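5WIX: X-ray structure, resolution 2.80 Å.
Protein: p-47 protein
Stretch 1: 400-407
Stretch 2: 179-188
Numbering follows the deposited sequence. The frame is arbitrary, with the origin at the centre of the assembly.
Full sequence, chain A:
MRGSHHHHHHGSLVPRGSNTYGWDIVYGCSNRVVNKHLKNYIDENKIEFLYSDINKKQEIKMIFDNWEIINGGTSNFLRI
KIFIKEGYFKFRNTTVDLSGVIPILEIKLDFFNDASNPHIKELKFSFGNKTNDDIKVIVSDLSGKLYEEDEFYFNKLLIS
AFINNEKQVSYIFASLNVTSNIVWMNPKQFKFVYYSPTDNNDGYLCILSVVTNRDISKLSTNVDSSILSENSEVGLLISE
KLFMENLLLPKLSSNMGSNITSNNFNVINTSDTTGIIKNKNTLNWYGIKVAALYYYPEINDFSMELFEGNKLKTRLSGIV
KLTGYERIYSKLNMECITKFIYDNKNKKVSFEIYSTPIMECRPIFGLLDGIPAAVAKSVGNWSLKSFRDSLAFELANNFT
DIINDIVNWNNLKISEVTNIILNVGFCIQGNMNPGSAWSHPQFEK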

# COMPACT_ATOMS: atom_id res chain seq x y z
N THR A 400 7.77 -4.95 -8.11
CA THR A 400 8.97 -4.43 -7.47
C THR A 400 9.06 -2.92 -7.70
O THR A 400 9.43 -2.17 -6.79
CB THR A 400 10.22 -5.10 -8.00
OG1 THR A 400 10.16 -6.51 -7.76
CG2 THR A 400 11.44 -4.51 -7.34
N ASP A 401 8.72 -2.48 -8.91
CA ASP A 401 8.72 -1.06 -9.21
C ASP A 401 7.68 -0.35 -8.33
O ASP A 401 7.93 0.75 -7.82
CB ASP A 401 8.43 -0.81 -10.70
CG ASP A 401 9.67 -0.87 -11.56
OD1 ASP A 401 10.77 -1.15 -11.03
OD2 ASP A 401 9.56 -0.63 -12.79
N ILE A 402 6.55 -1.02 -8.13
CA ILE A 402 5.43 -0.44 -7.39
C ILE A 402 5.73 -0.29 -5.91
O ILE A 402 5.43 0.75 -5.32
CB ILE A 402 4.14 -1.28 -7.54
CG1 ILE A 402 3.43 -0.93 -8.85
CG2 ILE A 402 3.20 -1.06 -6.35
CD1 ILE A 402 2.26 -1.87 -9.19
N ILE A 403 6.30 -1.31 -5.29
CA ILE A 403 6.52 -1.19 -3.86
C ILE A 403 7.57 -0.09 -3.65
O ILE A 403 7.40 0.76 -2.77
CB ILE A 403 6.92 -2.55 -3.20
CG1 ILE A 403 6.77 -2.46 -1.68
CG2 ILE A 403 8.33 -2.99 -3.61
CD1 ILE A 403 6.71 -3.81 -1.01
N ASN A 404 8.58 -0.04 -4.51
CA ASN A 404 9.64 0.95 -4.41
C ASN A 404 9.29 2.36 -4.91
O ASN A 404 10.12 3.26 -4.87
CB ASN A 404 10.88 0.45 -5.15
CG ASN A 404 11.65 -0.60 -4.38
OD1 ASN A 404 11.79 -0.50 -3.16
ND2 ASN A 404 12.17 -1.60 -5.08
N ASP A 405 8.06 2.56 -5.37
CA ASP A 405 7.70 3.77 -6.11
C ASP A 405 7.53 4.99 -5.22
O ASP A 405 8.16 6.03 -5.42
CB ASP A 405 6.42 3.54 -6.93
CG ASP A 405 6.13 4.66 -7.92
OD1 ASP A 405 6.85 4.76 -8.93
OD2 ASP A 405 5.16 5.41 -7.70
N ILE A 406 6.66 4.85 -4.22
CA ILE A 406 6.38 5.98 -3.35
C ILE A 406 7.25 5.99 -2.07
O ILE A 406 8.08 6.90 -1.89
CB ILE A 406 4.91 6.01 -2.98
CG1 ILE A 406 4.09 6.01 -4.27
CG2 ILE A 406 4.60 7.25 -2.19
CD1 ILE A 406 4.44 7.16 -5.17
N VAL A 407 7.09 5.00 -1.20
CA VAL A 407 7.86 4.99 0.03
C VAL A 407 9.01 4.01 -0.01
O VAL A 407 8.80 2.80 -0.17
CB VAL A 407 7.00 4.67 1.26
CG1 VAL A 407 7.87 4.59 2.48
CG2 VAL A 407 5.93 5.72 1.46
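Stretch 2 (179-188) TSNIVWMNPK

Stretch 2 packs against stretch 1 from a distant part of the same chain; no two touching residues are closer than 217 positions in sequence. Together the two stretches bury 414 Å². Residues 400-403 are helical, in a helix that begins earlier in the chain, and stretch 1 reaches extended geometry at Val407. Stretch 2 is mostly loop, with helical backbone angles at 183-185 but no regular helical bonding. Their nearest CA atoms, those of Asp405 and Ser180, are 6.7 Å from each other, so side chains make most of the contact. The contacts follow no single parallel or antiparallel run: they begin at Asp405 and Ile406, reach Ile402 at Ile182 and Met185, and end at Ile406.

Thr179 has positive phi and psi, and its CA-to-CB bond points away from stretch 1. That of Ser180 points toward it, with chi1 in the p well. Its OG lies 2.6 Å from OD2 of Asp405, a hydrogen-bonding distance. The same OG lies 2.7 Å from OD1 of Asn186, so the single hydroxyl proton has two acceptors within reach and its choice is not settled. The Ser180 backbone is clearer: its N donates to OD1 of Asn186 at 2.9 Å, with a nearly straight angle of 166°. This bond closes the segment from Ser180 to Asn186. Ser180 OG also sits 3.2 Å from CD1 of Ile406.

The CA-to-CB bond of Asn181 is sideways and little of the residue is covered; its N is 4.3 Å from OD1 of Asp405. Ile182 points toward stretch 1. Its CD1 meets CG1 of Ile402 at 4.0 Å and lies 3.3 Å from OD1 of Asp405, so this methyl touches both a hydrocarbon and a carboxylate.

Val183 points away. The CA-to-CB bond of Trp184 is sideways; the end of the side chain comes nearer, with CZ2 4.7 Å from CD1 of Ile402. The chain turns here, with Asn186 N bonded to Val183 O at 3.2 Å and a weak bond from Met185 N to Ile182 O at 3.5 Å.

Met185 is buried and points toward stretch 1. Its SD is 3.9 Å from CG2 of Ile402. Its CE lies 3.5 Å from the backbone O of Ile402 and 3.6 Å from CG1 of Ile406.

The CA-to-CB bond of Asn186 points away, but its OD1 comes within 3.8 Å of CD1 of Ile406. Pro187 points toward stretch 1, its CD 4.0 Å from CG2 of Ile406. At Lys188 the chain turns a corner, out of reach of stretch 1.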

# COMPACT_ATOMS: atom_id res chain seq x y z
N THR A 179 4.76 12.88 -6.97
CA THR A 179 5.18 13.07 -8.35
C THR A 179 6.19 11.99 -8.79
O THR A 179 7.31 12.29 -9.21
CB THR A 179 5.77 14.49 -8.59
OG1 THR A 179 7.04 14.61 -7.94
CG2 THR A 179 4.82 15.57 -8.06
N SER A 180 5.76 10.74 -8.67
CA SER A 180 6.50 9.59 -9.19
C SER A 180 6.01 9.25 -10.60
O SER A 180 5.01 9.78 -11.07
CB SER A 180 6.34 8.39 -8.28
OG SER A 180 4.98 7.98 -8.26
N ASN A 181 6.71 8.35 -11.28
CA ASN A 181 6.32 7.99 -12.64
C ASN A 181 4.98 7.27 -12.67
O ASN A 181 4.30 7.24 -13.70
CB ASN A 181 7.39 7.13 -13.31
CG ASN A 181 8.63 7.92 -13.68
OD1 ASN A 181 8.73 8.46 -14.78
ND2 ASN A 181 9.59 7.99 -12.76
N ILE A 182 4.59 6.68 -11.53
CA ILE A 182 3.28 6.05 -11.41
C ILE A 182 2.30 6.99 -10.73
O ILE A 182 2.33 7.15 -9.51
CB ILE A 182 3.33 4.73 -10.64
CG1 ILE A 182 4.42 3.82 -11.20
CG2 ILE A 182 1.98 4.03 -10.70
CD1 ILE A 182 4.71 2.61 -10.33
N VAL A 183 1.42 7.58 -11.52
CA VAL A 183 0.65 8.75 -11.11
C VAL A 183 -0.52 8.43 -10.18
O VAL A 183 -0.85 9.22 -9.30
CB VAL A 183 0.12 9.49 -12.35
CG1 VAL A 183 -0.60 10.77 -11.96
CG2 VAL A 183 1.28 9.79 -13.30
N TRP A 184 -1.13 7.26 -10.35
CA TRP A 184 -2.29 6.95 -9.55
C TRP A 184 -1.91 6.63 -8.11
O TRP A 184 -2.76 6.60 -7.23
CB TRP A 184 -3.05 5.78 -10.14
CG TRP A 184 -2.29 4.51 -10.18
CD1 TRP A 184 -1.57 4.02 -11.22
CD2 TRP A 184 -2.22 3.52 -9.15
NE1 TRP A 184 -1.03 2.80 -10.90
CE2 TRP A 184 -1.41 2.47 -9.63
CE3 TRP A 184 -2.74 3.43 -7.85
CZ2 TRP A 184 -1.12 1.34 -8.87
CZ3 TRP A 184 -2.45 2.30 -7.09
CH2 TRP A 184 -1.64 1.27 -7.60
N MET A 185 -0.62 6.38 -7.89
CA MET A 185 -0.12 6.08 -6.55
C MET A 185 0.30 7.34 -5.80
O MET A 185 0.52 7.29 -4.59
CB MET A 185 1.07 5.13 -6.61
CG MET A 185 0.73 3.67 -6.47
SD MET A 185 2.24 2.68 -6.45
CE MET A 185 2.67 2.74 -4.71
N ASN A 186 0.43 8.45 -6.52
CA ASN A 186 0.90 9.68 -5.91
C ASN A 186 -0.04 10.16 -4.82
O ASN A 186 -1.25 10.29 -5.03
CB ASN A 186 1.08 10.77 -6.96
CG ASN A 186 2.24 10.48 -7.90
OD1 ASN A 186 3.23 9.85 -7.50
ND2 ASN A 186 2.13 10.94 -9.15
N PRO A 187 0.51 10.39 -3.61
CA PRO A 187 -0.23 10.83 -2.42
C PRO A 187 -0.42 12.33 -2.34
O PRO A 187 0.51 13.07 -2.65
CB PRO A 187 0.67 10.36 -1.28
CG PRO A 187 2.03 10.35 -1.85
CD PRO A 187 1.89 9.99 -3.29
N LYS A 188 -1.60 12.77 -1.89
CA LYS A 188 -1.85 14.19 -1.65
C LYS A 188 -1.74 14.49 -0.16
O LYS A 188 -0.98 15.35 0.26
CB LYS A 188 -3.23 14.60 -2.16